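Local coordinates for putative MCP-type signal transduction protein (Campylobacter jejuni subsp. jejuni serotype O:2, PDB 4WY9), which probably senses chemical signals in the periplasm, directly or indirectly, through a tandem-PAS domain and passes them on as a chemotaxis receptor, at residues A[76-86]-A[103-111]; A[145-153]-A[273-281]. All coordinates share one frame; numbering follows the deposited sequence. Where two conformers were deposited one is given.

Interaction 1. Residues A[76-86]-A[103-111]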
loop_
_atom_site.group_PDB
_atom_site.type_symbol
_atom_site.label_atom_id
_atom_site.label_comp_id
_atom_site.label_asym_id
_atom_site.label_seq_id
_atom_site.Cartn_x
_atom_site.Cartn_y
_atom_site.Cartn_z
ATOM N N SER A 76 1.123 6.251 -6.985
ATOM C CA SER A 76 1.339 4.898 -7.509
ATOM C C SER A 76 2.619 4.879 -8.340
ATOM O O SER A 76 2.837 5.673 -9.231
ATOM C CB SER A 76 0.175 4.436 -8.354
ATOM O OG SER A 76 -0.072 5.322 -9.429
ATOM N N ASN A 77 3.498 3.992 -7.974
ATOM C CA ASN A 77 4.749 3.793 -8.662
ATOM C C ASN A 77 4.554 2.915 -9.855
ATOM O O ASN A 77 5.296 3.038 -10.873
ATOM C CB ASN A 77 5.778 3.255 -7.640
ATOM C CG ASN A 77 5.987 4.224 -6.461
ATOM O OD1 ASN A 77 5.265 4.172 -5.377
ATOM N ND2 ASN A 77 6.996 5.069 -6.609
ATOM N N PHE A 78 3.584 1.999 -9.768
ATOM C CA PHE A 78 3.249 1.165 -10.897
ATOM C C PHE A 78 1.752 1.032 -11.052
ATOM O O PHE A 78 0.991 1.086 -10.079
ATOM C CB PHE A 78 3.875 -0.232 -10.730
ATOM C CG PHE A 78 5.370 -0.213 -10.584
ATOM C CD1 PHE A 78 6.205 -0.265 -11.710
ATOM C CD2 PHE A 78 5.978 -0.076 -9.323
ATOM C CE1 PHE A 78 7.571 -0.213 -11.572
ATOM C CE2 PHE A 78 7.356 -0.062 -9.204
ATOM C CZ PHE A 78 8.147 -0.133 -10.322
ATOM N N THR A 79 1.333 0.795 -12.292
ATOM C CA THR A 79 -0.057 0.561 -12.627
ATOM C C THR A 79 -0.095 -0.666 -13.519
ATOM O O THR A 79 0.795 -0.852 -14.347
ATOM C CB THR A 79 -0.676 1.800 -13.343
ATOM O OG1 THR A 79 -0.777 2.909 -12.384
ATOM C CG2 THR A 79 -2.024 1.484 -13.941
ATOM N N TYR A 80 -1.078 -1.521 -13.326
ATOM C CA TYR A 80 -1.172 -2.736 -14.159
ATOM C C TYR A 80 -2.576 -3.116 -14.506
ATOM O O TYR A 80 -3.500 -2.983 -13.695
ATOM C CB TYR A 80 -0.465 -3.920 -13.485
ATOM C CG TYR A 80 -0.782 -4.082 -12.016
ATOM C CD1 TYR A 80 -1.895 -4.822 -11.587
ATOM C CD2 TYR A 80 0.015 -3.490 -11.044
ATOM C CE1 TYR A 80 -2.157 -4.969 -10.254
ATOM C CE2 TYR A 80 -0.272 -3.622 -9.693
ATOM C CZ TYR A 80 -1.359 -4.362 -9.311
ATOM O OH TYR A 80 -1.652 -4.512 -7.948
ATOM N N LEU A 81 -2.739 -3.622 -15.731
ATOM C CA LEU A 81 -3.949 -4.261 -16.191
ATOM C C LEU A 81 -3.626 -5.685 -16.554
ATOM O O LEU A 81 -2.864 -5.941 -17.493
ATOM C CB LEU A 81 -4.576 -3.537 -17.378
ATOM C CG LEU A 81 -5.850 -4.202 -17.910
ATOM C CD1 LEU A 81 -6.968 -4.204 -16.895
ATOM C CD2 LEU A 81 -6.322 -3.518 -19.181
ATOM N N TYR A 82 -4.205 -6.630 -15.819
ATOM C CA TYR A 82 -4.075 -8.059 -16.082
ATOM C C TYR A 82 -5.379 -8.505 -16.736
ATOM O O TYR A 82 -6.446 -8.295 -16.174
ATOM C CB TYR A 82 -3.799 -8.796 -14.773
ATOM C CG TYR A 82 -3.872 -10.305 -14.812
ATOM C CD1 TYR A 82 -3.444 -11.041 -15.908
ATOM C CD2 TYR A 82 -4.355 -11.002 -13.717
ATOM C CE1 TYR A 82 -3.521 -12.426 -15.913
ATOM C CE2 TYR A 82 -4.433 -12.365 -13.708
ATOM C CZ TYR A 82 -4.030 -13.085 -14.805
ATOM O OH TYR A 82 -4.108 -14.459 -14.768
ATOM N N LEU A 83 -5.314 -9.081 -17.933
ATOM C CA LEU A 83 -6.491 -9.649 -18.575
ATOM C C LEU A 83 -6.356 -11.163 -18.650
ATOM O O LEU A 83 -5.333 -11.663 -19.122
ATOM C CB LEU A 83 -6.687 -9.082 -19.971
ATOM C CG LEU A 83 -6.948 -7.568 -20.039
ATOM C CD1 LEU A 83 -7.093 -7.119 -21.470
ATOM C CD2 LEU A 83 -8.168 -7.167 -19.271
ATOM N N ILE A 84 -7.371 -11.891 -18.205
ATOM C CA ILE A 84 -7.295 -13.343 -18.107
ATOM C C ILE A 84 -7.374 -14.047 -19.455
ATOM O O ILE A 84 -6.775 -15.140 -19.631
ATOM C CB ILE A 84 -8.424 -13.905 -17.191
ATOM C CG1 ILE A 84 -8.536 -13.093 -15.913
ATOM C CG2 ILE A 84 -8.218 -15.374 -16.893
ATOM C CD1 ILE A 84 -9.847 -13.382 -15.173
ATOM N N ASP A 85 -8.098 -13.470 -20.416
ATOM C CA ASP A 85 -8.277 -14.129 -21.706
ATOM C C ASP A 85 -8.502 -13.092 -22.799
ATOM O O ASP A 85 -9.571 -13.028 -23.382
ATOM C CB ASP A 85 -9.375 -15.175 -21.654
ATOM C CG ASP A 85 -9.457 -16.012 -22.926
ATOM O OD1 ASP A 85 -8.428 -16.238 -23.612
ATOM O OD2 ASP A 85 -10.557 -16.502 -23.220
ATOM N N PRO A 86 -7.487 -12.271 -23.076
ATOM C CA PRO A 86 -7.651 -11.216 -24.066
ATOM C C PRO A 86 -7.679 -11.721 -25.510
ATOM O O PRO A 86 -7.271 -12.845 -25.751
ATOM C CB PRO A 86 -6.426 -10.353 -23.852
ATOM C CG PRO A 86 -5.378 -11.333 -23.456
ATOM C CD PRO A 86 -6.120 -12.327 -22.555
ATOM N N LYS A 103 0.996 -14.895 -19.702
ATOM C CA LYS A 103 -0.133 -14.108 -19.251
ATOM C C LYS A 103 -0.047 -12.686 -19.785
ATOM O O LYS A 103 1.034 -12.181 -20.067
ATOM C CB LYS A 103 -0.215 -14.088 -17.725
ATOM C CG LYS A 103 -0.595 -15.461 -17.190
ATOM C CD LYS A 103 -0.834 -15.473 -15.743
ATOM C CE LYS A 103 -1.396 -16.851 -15.371
ATOM N NZ LYS A 103 -0.369 -17.870 -15.476
ATOM N N PHE A 104 -1.199 -12.052 -19.922
ATOM C CA PHE A 104 -1.278 -10.716 -20.478
ATOM C C PHE A 104 -1.379 -9.675 -19.372
ATOM O O PHE A 104 -2.387 -9.582 -18.669
ATOM C CB PHE A 104 -2.461 -10.571 -21.433
ATOM C CG PHE A 104 -2.518 -9.216 -22.078
ATOM C CD1 PHE A 104 -1.743 -8.939 -23.206
ATOM C CD2 PHE A 104 -3.295 -8.200 -21.546
ATOM C CE1 PHE A 104 -1.752 -7.699 -23.773
ATOM C CE2 PHE A 104 -3.322 -6.958 -22.133
ATOM C CZ PHE A 104 -2.552 -6.707 -23.242
ATOM N N VAL A 105 -0.316 -8.886 -19.211
ATOM C CA VAL A 105 -0.246 -7.849 -18.195
ATOM C C VAL A 105 0.357 -6.594 -18.823
ATOM O O VAL A 105 1.479 -6.624 -19.333
ATOM C CB VAL A 105 0.575 -8.280 -16.952
ATOM C CG1 VAL A 105 0.673 -7.105 -15.986
ATOM C CG2 VAL A 105 0.000 -9.512 -16.293
ATOM N N MET A 106 -0.401 -5.507 -18.826
ATOM C CA MET A 106 0.103 -4.205 -19.207
ATOM C C MET A 106 0.590 -3.516 -17.953
ATOM O O MET A 106 -0.235 -3.122 -17.119
ATOM C CB MET A 106 -0.973 -3.378 -19.878
ATOM C CG MET A 106 -1.590 -4.075 -21.097
ATOM S SD MET A 106 -3.101 -3.284 -21.732
ATOM C CE MET A 106 -2.419 -1.933 -22.607
ATOM N N LEU A 107 1.907 -3.385 -17.798
ATOM C CA LEU A 107 2.522 -2.844 -16.608
ATOM C C LEU A 107 3.209 -1.536 -16.947
ATOM O O LEU A 107 4.027 -1.495 -17.878
ATOM C CB LEU A 107 3.529 -3.836 -16.022
ATOM C CG LEU A 107 4.314 -3.429 -14.766
ATOM C CD1 LEU A 107 3.385 -3.167 -13.579
ATOM C CD2 LEU A 107 5.347 -4.477 -14.427
ATOM N N TYR A 108 2.908 -0.478 -16.176
ATOM C CA TYR A 108 3.464 0.839 -16.402
ATOM C C TYR A 108 4.219 1.359 -15.185
ATOM O O TYR A 108 3.769 1.158 -14.053
ATOM C CB TYR A 108 2.337 1.813 -16.787
ATOM C CG TYR A 108 1.724 1.470 -18.122
ATOM C CD1 TYR A 108 0.706 0.545 -18.229
ATOM C CD2 TYR A 108 2.182 2.072 -19.298
ATOM C CE1 TYR A 108 0.170 0.230 -19.458
ATOM C CE2 TYR A 108 1.658 1.745 -20.511
ATOM C CZ TYR A 108 0.638 0.818 -20.584
ATOM O OH TYR A 108 0.086 0.476 -21.799
ATOM N N ALA A 109 5.348 2.013 -15.421
ATOM C CA ALA A 109 6.117 2.721 -14.434
ATOM C C ALA A 109 6.232 4.192 -14.828
ATOM O O ALA A 109 5.894 4.579 -15.942
ATOM C CB ALA A 109 7.516 2.124 -14.302
ATOM N N ASP A 110 6.733 5.004 -13.901
ATOM C CA ASP A 110 6.949 6.408 -14.222
ATOM C C ASP A 110 8.043 6.537 -15.279
ATOM O O ASP A 110 8.990 5.740 -15.297
ATOM C CB ASP A 110 7.319 7.193 -12.966
ATOM C CG ASP A 110 6.136 7.393 -12.038
ATOM O OD1 ASP A 110 4.993 7.426 -12.539
ATOM O OD2 ASP A 110 6.356 7.539 -10.815
ATOM N N GLU A 111 7.905 7.517 -16.168
ATOM C CA GLU A 111 9.012 7.873 -17.081
ATOM C C GLU A 111 9.886 8.879 -16.311
ATOM O O GLU A 111 11.041 8.596 -15.966
ATOM C CB GLU A 111 8.515 8.517 -18.382
ATOM C CG GLU A 111 7.188 7.982 -18.879
ATOM C CD GLU A 111 6.801 8.535 -20.245
ATOM O OE1 GLU A 111 6.928 9.767 -20.457
ATOM O OE2 GLU A 111 6.374 7.729 -21.105
HETATM O O HOH W 1 7.905 3.785 -11.150
#
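Tyr82 and Val105 meet where strand 78-83 runs antiparallel to strand 104-110, two neighbours in the curved sheet of the membrane-distal PAS-like (Cache) sensor domain. The axes come within 4.6 Å, and hydrogen-bonded pairs Thr79-Tyr108 and Leu81-Met106 alternate with non-hydrogen-bonded Tyr80-Leu107 and Tyr82-Val105. In the Leu81-Met106 pair each N-H reaches the other's carbonyl, Leu81 N to Met106 O at 2.9 Å and Met106 N to Leu81 O at 2.8 Å. Tyr82 can be followed outward. Its CB brushes Val105 CG2; CG anti to the backbone N (chi1 170°) slants the ring along the strands, towards Lys103. CD1 then packs on Val105 CG2 at 3.8 Å and also meets Phe104 O, which lies in the ring plane at the edge, 3.3 Å from CD1. CE1 and CZ come up to Lys103 CD, and the phenol OH ends beside the lysine's aliphatic chain, 3.6 Å from its CD. Tyr80, on the same face, behaves differently: its CG sits between the backbone N and the carbonyl carbon (chi1 46°), the ring leads away from strand 104-110, and its OH is bonded to Asn167. Only its CB stays close to Leu107 CD1. The opposite face carries Thr79, Leu81, Met106 and Tyr108, covered by helix 59-70. Here Leu81 and Met106 run alongside each other, CD2 of the leucine next to SD of the methionine. Leu83 CD1 rests obliquely against Phe104 CE2, while Pro86 CG reaches Phe104 CB from the following turn. At the other end Asn77 and Phe78 both face Thr186, forming a classic beta bulge, and one water donates to Asn77 O while accepting from Asp110 N. Beside it, Phe78 CE1 touches the methyl CB of Ala109 at 3.6 Å.

Interaction 2. Residues A[145-153]-A[273-281]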
loop_
_atom_site.group_PDB
_atom_site.type_symbol
_atom_site.label_atom_id
_atom_site.label_comp_id
_atom_site.label_asym_id
_atom_site.label_seq_id
_atom_site.Cartn_x
_atom_site.Cartn_y
_atom_site.Cartn_z
ATOM N N GLU A 145 -20.516 -5.772 -6.499
ATOM C CA GLU A 145 -19.807 -5.388 -5.306
ATOM C C GLU A 145 -19.120 -4.026 -5.564
ATOM O O GLU A 145 -18.885 -3.615 -6.693
ATOM C CB GLU A 145 -18.810 -6.498 -4.894
ATOM C CG GLU A 145 -17.558 -6.548 -5.716
ATOM C CD GLU A 145 -16.563 -7.676 -5.454
ATOM O OE1 GLU A 145 -16.952 -8.744 -5.027
ATOM O OE2 GLU A 145 -15.385 -7.461 -5.732
ATOM N N ASN A 146 -18.816 -3.317 -4.508
ATOM C CA ASN A 146 -18.106 -2.076 -4.636
ATOM C C ASN A 146 -16.775 -2.207 -3.918
ATOM O O ASN A 146 -16.346 -1.328 -3.168
ATOM C CB ASN A 146 -18.940 -0.941 -4.033
ATOM C CG ASN A 146 -18.377 0.400 -4.344
ATOM O OD1 ASN A 146 -17.518 0.520 -5.221
ATOM N ND2 ASN A 146 -18.842 1.428 -3.631
ATOM N N LYS A 147 -16.107 -3.303 -4.148
ATOM C CA LYS A 147 -14.997 -3.602 -3.277
ATOM C C LYS A 147 -13.671 -3.207 -3.888
ATOM O O LYS A 147 -13.458 -3.358 -5.078
ATOM C CB LYS A 147 -14.958 -5.102 -2.912
ATOM C CG LYS A 147 -16.099 -5.603 -2.049
ATOM C CD LYS A 147 -15.886 -7.059 -1.674
ATOM C CE LYS A 147 -16.950 -7.611 -0.767
ATOM N NZ LYS A 147 -16.613 -8.994 -0.420
ATOM N N VAL A 148 -12.745 -2.779 -3.040
ATOM C CA VAL A 148 -11.368 -2.565 -3.415
ATOM C C VAL A 148 -10.538 -3.553 -2.641
ATOM O O VAL A 148 -10.746 -3.722 -1.433
ATOM C CB VAL A 148 -10.914 -1.123 -3.120
ATOM C CG1 VAL A 148 -9.484 -0.915 -3.553
ATOM C CG2 VAL A 148 -11.858 -0.118 -3.781
ATOM N N TYR A 149 -9.590 -4.219 -3.304
ATOM C CA TYR A 149 -8.766 -5.249 -2.679
ATOM C C TYR A 149 -7.408 -4.658 -2.358
ATOM O O TYR A 149 -6.712 -4.165 -3.235
ATOM C CB TYR A 149 -8.673 -6.452 -3.601
ATOM C CG TYR A 149 -9.984 -7.130 -3.817
ATOM C CD1 TYR A 149 -10.989 -6.535 -4.617
ATOM C CD2 TYR A 149 -10.301 -8.345 -3.221
ATOM C CE1 TYR A 149 -12.193 -7.131 -4.812
ATOM C CE2 TYR A 149 -11.525 -8.943 -3.435
ATOM C CZ TYR A 149 -12.490 -8.336 -4.212
ATOM O OH TYR A 149 -13.710 -8.939 -4.418
ATOM N N ILE A 150 -7.034 -4.701 -1.078
ATOM C CA ILE A 150 -5.803 -4.082 -0.618
ATOM C C ILE A 150 -4.943 -5.098 0.107
ATOM O O ILE A 150 -5.435 -5.815 0.991
ATOM C CB ILE A 150 -6.086 -2.881 0.285
ATOM C CG1 ILE A 150 -6.902 -1.841 -0.519
ATOM C CG2 ILE A 150 -4.797 -2.235 0.801
ATOM C CD1 ILE A 150 -7.219 -0.605 0.213
ATOM N N GLY A 151 -3.691 -5.212 -0.294
ATOM C CA GLY A 151 -2.804 -6.204 0.261
ATOM C C GLY A 151 -2.128 -5.825 1.546
ATOM O O GLY A 151 -2.387 -4.763 2.111
ATOM N N ARG A 152 -1.258 -6.709 2.032
ATOM C CA ARG A 152 -0.361 -6.419 3.141
ATOM C C ARG A 152 0.969 -5.937 2.535
ATOM O O ARG A 152 1.203 -6.096 1.320
ATOM C CB ARG A 152 -0.205 -7.629 4.040
ATOM C CG ARG A 152 0.232 -8.902 3.324
ATOM C CD ARG A 152 1.072 -9.794 4.226
ATOM N NE ARG A 152 2.358 -9.139 4.469
ATOM C CZ ARG A 152 3.338 -9.658 5.176
ATOM N NH1 ARG A 152 3.159 -10.843 5.767
ATOM N NH2 ARG A 152 4.448 -8.928 5.364
ATOM N N PRO A 153 1.883 -5.406 3.356
ATOM C CA PRO A 153 3.187 -5.045 2.827
ATOM C C PRO A 153 3.942 -6.266 2.338
ATOM O O PRO A 153 3.999 -7.277 3.041
ATOM C CB PRO A 153 3.886 -4.376 4.021
ATOM C CG PRO A 153 2.759 -3.894 4.856
ATOM C CD PRO A 153 1.745 -4.971 4.760
ATOM N N LYS A 273 -8.732 3.239 8.799
ATOM C CA LYS A 273 -9.202 2.265 7.861
ATOM C C LYS A 273 -9.057 2.798 6.469
ATOM O O LYS A 273 -9.219 3.987 6.225
ATOM C CB LYS A 273 -10.659 1.875 8.120
ATOM C CG LYS A 273 -10.889 1.071 9.405
ATOM C CD LYS A 273 -12.361 0.925 9.657
ATOM C CE LYS A 273 -12.679 1.081 11.153
ATOM N NZ LYS A 273 -14.123 1.174 11.445
ATOM N N VAL A 274 -8.757 1.894 5.548
ATOM C CA VAL A 274 -8.691 2.188 4.147
ATOM C C VAL A 274 -9.477 1.104 3.458
ATOM O O VAL A 274 -9.006 -0.026 3.320
ATOM C CB VAL A 274 -7.237 2.230 3.629
ATOM C CG1 VAL A 274 -7.219 2.442 2.151
ATOM C CG2 VAL A 274 -6.423 3.315 4.344
ATOM N N GLN A 275 -10.697 1.439 3.013
ATOM C CA GLN A 275 -11.633 0.446 2.471
ATOM C C GLN A 275 -11.764 -0.679 3.485
ATOM O O GLN A 275 -12.134 -0.446 4.637
ATOM C CB GLN A 275 -11.184 -0.010 1.076
ATOM C CG GLN A 275 -11.189 1.082 0.049
ATOM C CD GLN A 275 -12.589 1.447 -0.412
ATOM O OE1 GLN A 275 -13.495 0.596 -0.475
ATOM N NE2 GLN A 275 -12.772 2.710 -0.750
ATOM N N ASP A 276 -11.424 -1.901 3.107
ATOM C CA ASP A 276 -11.566 -3.051 4.026
ATOM C C ASP A 276 -10.243 -3.372 4.743
ATOM O O ASP A 276 -10.145 -4.370 5.453
ATOM C CB ASP A 276 -12.059 -4.285 3.265
ATOM C CG ASP A 276 -13.424 -4.078 2.671
ATOM O OD1 ASP A 276 -14.310 -3.615 3.445
ATOM O OD2 ASP A 276 -13.609 -4.331 1.458
ATOM N N SER A 277 -9.220 -2.537 4.540
ATOM C CA SER A 277 -7.936 -2.749 5.215
ATOM C C SER A 277 -7.805 -1.817 6.399
ATOM O O SER A 277 -8.501 -0.807 6.507
ATOM C CB SER A 277 -6.753 -2.562 4.241
ATOM O OG SER A 277 -6.565 -1.228 3.868
ATOM N N SER A 278 -6.906 -2.140 7.304
ATOM C CA SER A 278 -6.738 -1.410 8.557
ATOM C C SER A 278 -5.285 -1.193 8.814
ATOM O O SER A 278 -4.491 -2.149 8.737
ATOM C CB SER A 278 -7.385 -2.159 9.701
ATOM O OG SER A 278 -8.771 -2.383 9.492
ATOM N N TRP A 279 -4.915 0.043 9.164
ATOM C CA TRP A 279 -3.545 0.439 9.342
ATOM C C TRP A 279 -3.358 1.242 10.604
ATOM O O TRP A 279 -4.329 1.747 11.171
ATOM C CB TRP A 279 -3.052 1.231 8.121
ATOM C CG TRP A 279 -3.189 0.488 6.847
ATOM C CD1 TRP A 279 -4.319 0.369 6.083
ATOM C CD2 TRP A 279 -2.162 -0.239 6.171
ATOM N NE1 TRP A 279 -4.055 -0.416 4.988
ATOM C CE2 TRP A 279 -2.750 -0.811 5.009
ATOM C CE3 TRP A 279 -0.826 -0.479 6.423
ATOM C CZ2 TRP A 279 -2.010 -1.595 4.116
ATOM C CZ3 TRP A 279 -0.100 -1.255 5.546
ATOM C CH2 TRP A 279 -0.702 -1.798 4.408
ATOM N N ALA A 280 -2.110 1.384 11.037
ATOM C CA ALA A 280 -1.814 2.245 12.160
ATOM C C ALA A 280 -0.464 2.900 11.993
ATOM O O ALA A 280 0.461 2.297 11.421
ATOM C CB ALA A 280 -1.847 1.466 13.477
ATOM N N VAL A 281 -0.346 4.131 12.482
ATOM C CA VAL A 281 0.929 4.748 12.698
ATOM C C VAL A 281 1.259 4.626 14.170
ATOM O O VAL A 281 0.426 4.941 15.022
ATOM C CB VAL A 281 0.980 6.229 12.250
ATOM C CG1 VAL A 281 2.329 6.844 12.556
ATOM C CG2 VAL A 281 0.661 6.327 10.773
HETATM O O HOH W 2 -13.800 -2.268 -0.409
HETATM O O HOH W 3 -9.786 -3.058 0.997
HETATM O O HOH W 4 -12.222 -5.860 -0.202
#
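Asp276 OD2 accepts hydrogen bonds from two waters that tie it to Val148 across the contact. One, 2.6 Å from Asp276 OD2, also donates to Val148 O; the other accepts from Val148 N and donates to Gln275 OE1 as well as to the carboxylate. A third water joins Val148 O to Asp276 N, so both backbone polar atoms of Val148 reach the turn through solvent, and its carbonyl oxygen holds two waters. The carboxylate is thus linked to Val148 through water, its OD2 standing 4.1 Å from Val148 O. Beside these waters Gln275 folds back at chi2 (-75°) and lays its CG and amide end across Val148, the two side chains crossing at about a right angle, with Gln275 OE1 3.8 Å from Val148 CG2. The turn itself is a type II' beta turn from Val274 to Ser277, the hairpin end linking strands 264-274 and 277-286 of the second PAS-like sheet, and it abuts the short strand 149-150 of the first domain. Inside the turn, Val274 O accepts from Ser277 N and from Ser277 OG, the latter in the carbonyl plane on a lone pair. Trp279 NE1 donates to Ser277 OG at 2.9 Å, and this oxygen lies near the plane of the indole, which helps fix the ring's rotation. Ile150 fills the apolar side: CD1 meets Val274 CG1 at 3.6 Å, while CG2 packs on Ser277 OG and, more distantly, at the edge of the indole near CZ2. Helix 8-51 borders this patch, with Ile35 against both Ile150 and Val274 and Phe31 against the Trp279 ring. Further along, Pro153 comes from the opposite direction and sets its CG at the indole edge, 4.0 Å from Trp279 CZ3.

After the long helix 8-51 and helix 59-70, the chain enters interaction 1, where 103-111 returns beside 76-86 and closes a short loop holding helix 88-93. The chain then passes through strand 119-122 and two helices to 145-153. Interaction 2 closes only after about 120 further residues, when 273-281, at the hairpin end of the second sheet, comes up against it. The two are in series and neither nest nor cross. Interaction 1 builds the first sheet from within, whereas interaction 2 joins an edge of that sheet to the hairpin end of the second. Their centres lie 21 Å apart, and strands 163-173 and 179-188 bridge them within the first sheet.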